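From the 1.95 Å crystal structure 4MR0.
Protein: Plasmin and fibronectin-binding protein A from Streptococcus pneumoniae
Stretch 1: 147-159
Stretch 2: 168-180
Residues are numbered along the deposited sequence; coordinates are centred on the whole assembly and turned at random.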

# COMPACT_ATOMS: atom_id res chain seq x y z
N GLY A 147 -33.31 11.02 4.88
CA GLY A 147 -32.59 10.51 6.04
C GLY A 147 -31.25 11.18 6.26
O GLY A 147 -30.34 10.57 6.82
N GLY A 148 -31.13 12.43 5.83
CA GLY A 148 -29.88 13.16 6.00
C GLY A 148 -28.73 12.56 5.21
O GLY A 148 -27.56 12.85 5.46
N GLY A 149 -29.07 11.71 4.24
CA GLY A 149 -28.05 11.06 3.43
C GLY A 149 -27.51 9.83 4.12
O GLY A 149 -26.57 9.20 3.64
N ASN A 150 -28.11 9.48 5.26
CA ASN A 150 -27.68 8.31 6.03
C ASN A 150 -28.41 7.02 5.66
O ASN A 150 -29.64 6.98 5.60
CB ASN A 150 -27.86 8.59 7.53
CG ASN A 150 -26.99 9.73 8.01
OD1 ASN A 150 -25.77 9.63 8.02
ND2 ASN A 150 -27.62 10.83 8.41
N VAL A 151 -27.61 5.98 5.42
CA VAL A 151 -28.11 4.66 5.06
C VAL A 151 -27.59 3.66 6.10
O VAL A 151 -26.41 3.68 6.44
CB VAL A 151 -27.63 4.24 3.65
CG1 VAL A 151 -28.07 2.82 3.34
CG2 VAL A 151 -28.20 5.20 2.61
N TYR A 152 -28.47 2.79 6.59
CA TYR A 152 -28.05 1.81 7.60
C TYR A 152 -28.22 0.36 7.15
O TYR A 152 -29.14 0.03 6.40
CB TYR A 152 -28.84 2.03 8.89
CG TYR A 152 -28.44 1.10 10.01
CD1 TYR A 152 -27.19 1.20 10.62
CD2 TYR A 152 -29.31 0.11 10.46
CE1 TYR A 152 -26.82 0.33 11.65
CE2 TYR A 152 -28.95 -0.77 11.48
CZ TYR A 152 -27.70 -0.65 12.07
OH TYR A 152 -27.34 -1.53 13.07
N PHE A 153 -27.32 -0.50 7.62
CA PHE A 153 -27.34 -1.92 7.30
C PHE A 153 -27.47 -2.75 8.57
O PHE A 153 -26.52 -2.82 9.37
CB PHE A 153 -26.05 -2.36 6.58
CG PHE A 153 -25.91 -1.85 5.17
CD1 PHE A 153 -25.61 -0.52 4.92
CD2 PHE A 153 -26.04 -2.73 4.10
CE1 PHE A 153 -25.44 -0.06 3.61
CE2 PHE A 153 -25.87 -2.28 2.78
CZ PHE A 153 -25.57 -0.95 2.54
N PRO A 154 -28.64 -3.36 8.80
CA PRO A 154 -28.86 -4.20 9.99
C PRO A 154 -28.04 -5.48 9.88
O PRO A 154 -27.47 -5.77 8.82
CB PRO A 154 -30.36 -4.49 9.93
CG PRO A 154 -30.92 -3.28 9.23
CD PRO A 154 -29.91 -3.07 8.12
N GLU A 155 -27.97 -6.24 10.96
CA GLU A 155 -27.23 -7.50 10.96
C GLU A 155 -27.70 -8.34 9.78
O GLU A 155 -28.89 -8.33 9.45
CB GLU A 155 -27.49 -8.28 12.25
CG GLU A 155 -26.72 -9.59 12.33
CD GLU A 155 -27.11 -10.43 13.53
OE1 GLU A 155 -27.42 -9.85 14.60
OE2 GLU A 155 -27.10 -11.68 13.41
N GLY A 156 -26.78 -9.06 9.15
CA GLY A 156 -27.14 -9.89 8.02
C GLY A 156 -26.05 -10.00 6.98
O GLY A 156 -24.96 -9.46 7.15
N THR A 157 -26.34 -10.72 5.90
CA THR A 157 -25.38 -10.89 4.82
C THR A 157 -26.06 -10.40 3.55
O THR A 157 -27.07 -10.96 3.13
CB THR A 157 -24.95 -12.35 4.66
OG1 THR A 157 -24.40 -12.82 5.90
CG2 THR A 157 -23.89 -12.49 3.58
N TYR A 158 -25.51 -9.35 2.97
CA TYR A 158 -26.09 -8.74 1.78
C TYR A 158 -25.34 -9.10 0.50
O TYR A 158 -24.29 -8.54 0.22
CB TYR A 158 -26.13 -7.23 1.97
CG TYR A 158 -26.88 -6.84 3.22
CD1 TYR A 158 -28.26 -6.66 3.19
CD2 TYR A 158 -26.21 -6.71 4.44
CE1 TYR A 158 -28.96 -6.35 4.35
CE2 TYR A 158 -26.91 -6.41 5.61
CZ TYR A 158 -28.29 -6.23 5.55
OH TYR A 158 -28.98 -5.94 6.70
N LEU A 159 -25.89 -10.04 -0.25
CA LEU A 159 -25.29 -10.47 -1.50
C LEU A 159 -25.56 -9.44 -2.60
O LEU A 159 -26.66 -8.91 -2.69
CB LEU A 159 -25.88 -11.82 -1.93
CG LEU A 159 -25.56 -12.30 -3.34
CD1 LEU A 159 -24.10 -12.73 -3.41
CD2 LEU A 159 -26.48 -13.47 -3.71
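Stretch 2 (168-180) SHTHLELNEKATI

Parallel β-strands set residues side by side in rungs, with successive rungs facing opposite sides of the sheet, and the rotamers can be read against the contacts they make. Stretch 2 on stretch 1 of this plasmin and fibronectin-binding protein illustrates the rule, and also how two ladders follow one another with a shift in register. Strand 170-174 runs parallel to strand 150-153 with a crossing angle of -19° and a closest approach of the axes of 4.7 Å; strand 178-180 follows 156-159 at -16°, with a closest approach of 4.6 Å.

In the first ladder the peptide groups of stretch 2 alternately give and accept: His171 N donates to Gly149 O (2.7 Å), His171 O accepts from Val151 N (2.9 Å), Glu173 N donates to Val151 O (2.9 Å), Glu173 O accepts from Phe153 N (2.9 Å), and Asn175 N closes on Phe153 O (2.9 Å). Between the ladders stretch 2 spends three residues, Asn175 to Lys177, against two on stretch 1, Pro154 and Glu155, so the register shifts by one; Asn175 to Ala178 forms a type I turn. Asn175 is t, and its OD1 accepts from Lys177 N (2.7 Å). The backbone sets Asn175 CB 3.7 Å from Glu155 N. The second ladder resumes with Gly156 N to Lys177 O (3.2 Å), Thr179 N to Gly156 O (2.8 Å) and Tyr158 N to Thr179 O (2.7 Å).

One face is apolar. Leu172 (m, p) brings CD1 to 4.0 Å from Val151 CB and CD2 to 3.8 Å from Phe153 CE1. Leu174, also m, p, sets CD2 over the face of the Phe153 ring, 4.2 Å from its centroid, a CH-π contact. Phe153 (chi1 -71°) also reaches beyond its rung with Leu174, toward Leu172 and Ile180: Ile180 CD1, extended by an m, t side chain, comes within 4.3 Å of Phe153 CE2. Ala178 CB touches both aromatic residues, 4.2 Å from Phe153 CB and 4.2 Å from Tyr158 CE2, at the edge of the tyrosine ring.

The other face is more polar. Asn150, m, brings OD1 to 3.6 Å from His171 CB, and a water donates to both Asn150 OD1 (2.6 Å) and His171 O (3.0 Å). Gly148 O lies at the edge of the His171 ring, 4.1 Å from His171 ND1. Glu173 is extended, t at chi1 and chi2, beside Tyr152, with its CD 4.2 Å from Tyr152 CD1. Thr179 is m, as is its partner Thr157. At the turn, Lys177 bends through chi3 and chi4 near -70° to bring NZ within 3.4 Å of Glu155 OE1, a salt bridge at the exposed margin.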

# COMPACT_ATOMS: atom_id res chain seq x y z
N SER A 168 -22.63 11.26 -4.00
CA SER A 168 -22.24 12.38 -3.16
C SER A 168 -23.20 12.59 -1.99
O SER A 168 -24.41 12.41 -2.13
CB SER A 168 -22.17 13.67 -3.98
OG SER A 168 -21.05 13.67 -4.84
N HIS A 169 -22.63 12.96 -0.85
CA HIS A 169 -23.38 13.24 0.36
C HIS A 169 -24.17 12.06 0.93
O HIS A 169 -25.25 12.24 1.49
CB HIS A 169 -24.30 14.44 0.13
CG HIS A 169 -23.58 15.66 -0.37
ND1 HIS A 169 -22.63 16.31 0.38
CD2 HIS A 169 -23.64 16.31 -1.56
CE1 HIS A 169 -22.12 17.31 -0.33
NE2 HIS A 169 -22.71 17.33 -1.51
N THR A 170 -23.62 10.85 0.78
CA THR A 170 -24.28 9.67 1.33
C THR A 170 -23.34 9.10 2.39
O THR A 170 -22.12 9.16 2.24
CB THR A 170 -24.57 8.60 0.25
OG1 THR A 170 -23.34 8.17 -0.35
CG2 THR A 170 -25.50 9.15 -0.82
N HIS A 171 -23.92 8.57 3.46
CA HIS A 171 -23.13 8.02 4.55
C HIS A 171 -23.69 6.68 5.01
O HIS A 171 -24.75 6.61 5.62
CB HIS A 171 -23.11 9.02 5.71
CG HIS A 171 -22.81 10.42 5.28
ND1 HIS A 171 -23.80 11.32 4.94
CD2 HIS A 171 -21.64 11.04 5.01
CE1 HIS A 171 -23.25 12.43 4.49
NE2 HIS A 171 -21.94 12.28 4.52
N LEU A 172 -22.95 5.62 4.69
CA LEU A 172 -23.36 4.27 5.03
C LEU A 172 -22.76 3.80 6.35
O LEU A 172 -21.57 3.99 6.61
CB LEU A 172 -22.97 3.29 3.91
CG LEU A 172 -23.83 3.28 2.64
CD1 LEU A 172 -23.94 4.69 2.08
CD2 LEU A 172 -23.22 2.33 1.61
N GLU A 173 -23.61 3.21 7.18
CA GLU A 173 -23.20 2.68 8.47
C GLU A 173 -23.71 1.24 8.52
O GLU A 173 -24.90 0.99 8.31
CB GLU A 173 -23.84 3.48 9.61
CG GLU A 173 -23.34 3.10 10.99
CD GLU A 173 -24.19 3.68 12.12
OE1 GLU A 173 -24.91 4.67 11.87
OE2 GLU A 173 -24.13 3.14 13.25
N LEU A 174 -22.81 0.30 8.78
CA LEU A 174 -23.20 -1.10 8.84
C LEU A 174 -23.02 -1.66 10.23
O LEU A 174 -22.06 -1.34 10.92
CB LEU A 174 -22.39 -1.94 7.85
CG LEU A 174 -22.53 -1.55 6.37
CD1 LEU A 174 -21.62 -0.37 6.05
CD2 LEU A 174 -22.18 -2.76 5.49
N ASN A 175 -23.97 -2.50 10.62
CA ASN A 175 -23.93 -3.16 11.91
C ASN A 175 -22.65 -3.99 11.96
O ASN A 175 -22.13 -4.41 10.93
CB ASN A 175 -25.16 -4.05 12.07
CG ASN A 175 -25.21 -4.76 13.41
OD1 ASN A 175 -24.57 -5.80 13.61
ND2 ASN A 175 -25.97 -4.20 14.34
N GLU A 176 -22.15 -4.23 13.16
CA GLU A 176 -20.95 -5.02 13.34
C GLU A 176 -21.12 -6.40 12.70
O GLU A 176 -20.16 -6.97 12.17
CB GLU A 176 -20.65 -5.16 14.84
CG GLU A 176 -21.77 -4.60 15.72
CD GLU A 176 -21.93 -3.08 15.60
OE1 GLU A 176 -23.04 -2.62 15.23
OE2 GLU A 176 -20.96 -2.35 15.88
N LYS A 177 -22.33 -6.92 12.74
CA LYS A 177 -22.60 -8.23 12.17
C LYS A 177 -23.21 -8.16 10.78
O LYS A 177 -23.85 -9.12 10.31
CB LYS A 177 -23.48 -9.06 13.11
CG LYS A 177 -22.82 -9.31 14.46
CD LYS A 177 -23.20 -10.67 15.04
CE LYS A 177 -24.63 -10.71 15.55
NZ LYS A 177 -24.79 -9.92 16.80
N ALA A 178 -23.04 -7.02 10.11
CA ALA A 178 -23.53 -6.84 8.76
C ALA A 178 -22.36 -7.15 7.83
O ALA A 178 -21.26 -6.62 8.01
CB ALA A 178 -24.01 -5.41 8.54
N THR A 179 -22.59 -8.03 6.86
CA THR A 179 -21.56 -8.41 5.90
C THR A 179 -22.05 -8.21 4.47
O THR A 179 -23.13 -8.66 4.10
CB THR A 179 -21.16 -9.91 6.05
OG1 THR A 179 -20.53 -10.11 7.32
CG2 THR A 179 -20.20 -10.32 4.94
N ILE A 180 -21.25 -7.53 3.66
CA ILE A 180 -21.60 -7.33 2.27
C ILE A 180 -20.88 -8.43 1.52
O ILE A 180 -19.65 -8.52 1.55
CB ILE A 180 -21.18 -5.92 1.80
CG1 ILE A 180 -22.07 -4.89 2.51
CG2 ILE A 180 -21.31 -5.80 0.29
CD1 ILE A 180 -21.80 -3.46 2.13
O HOH W 1 -24.66 7.33 8.54
O HOH W 2 -25.10 -0.84 14.64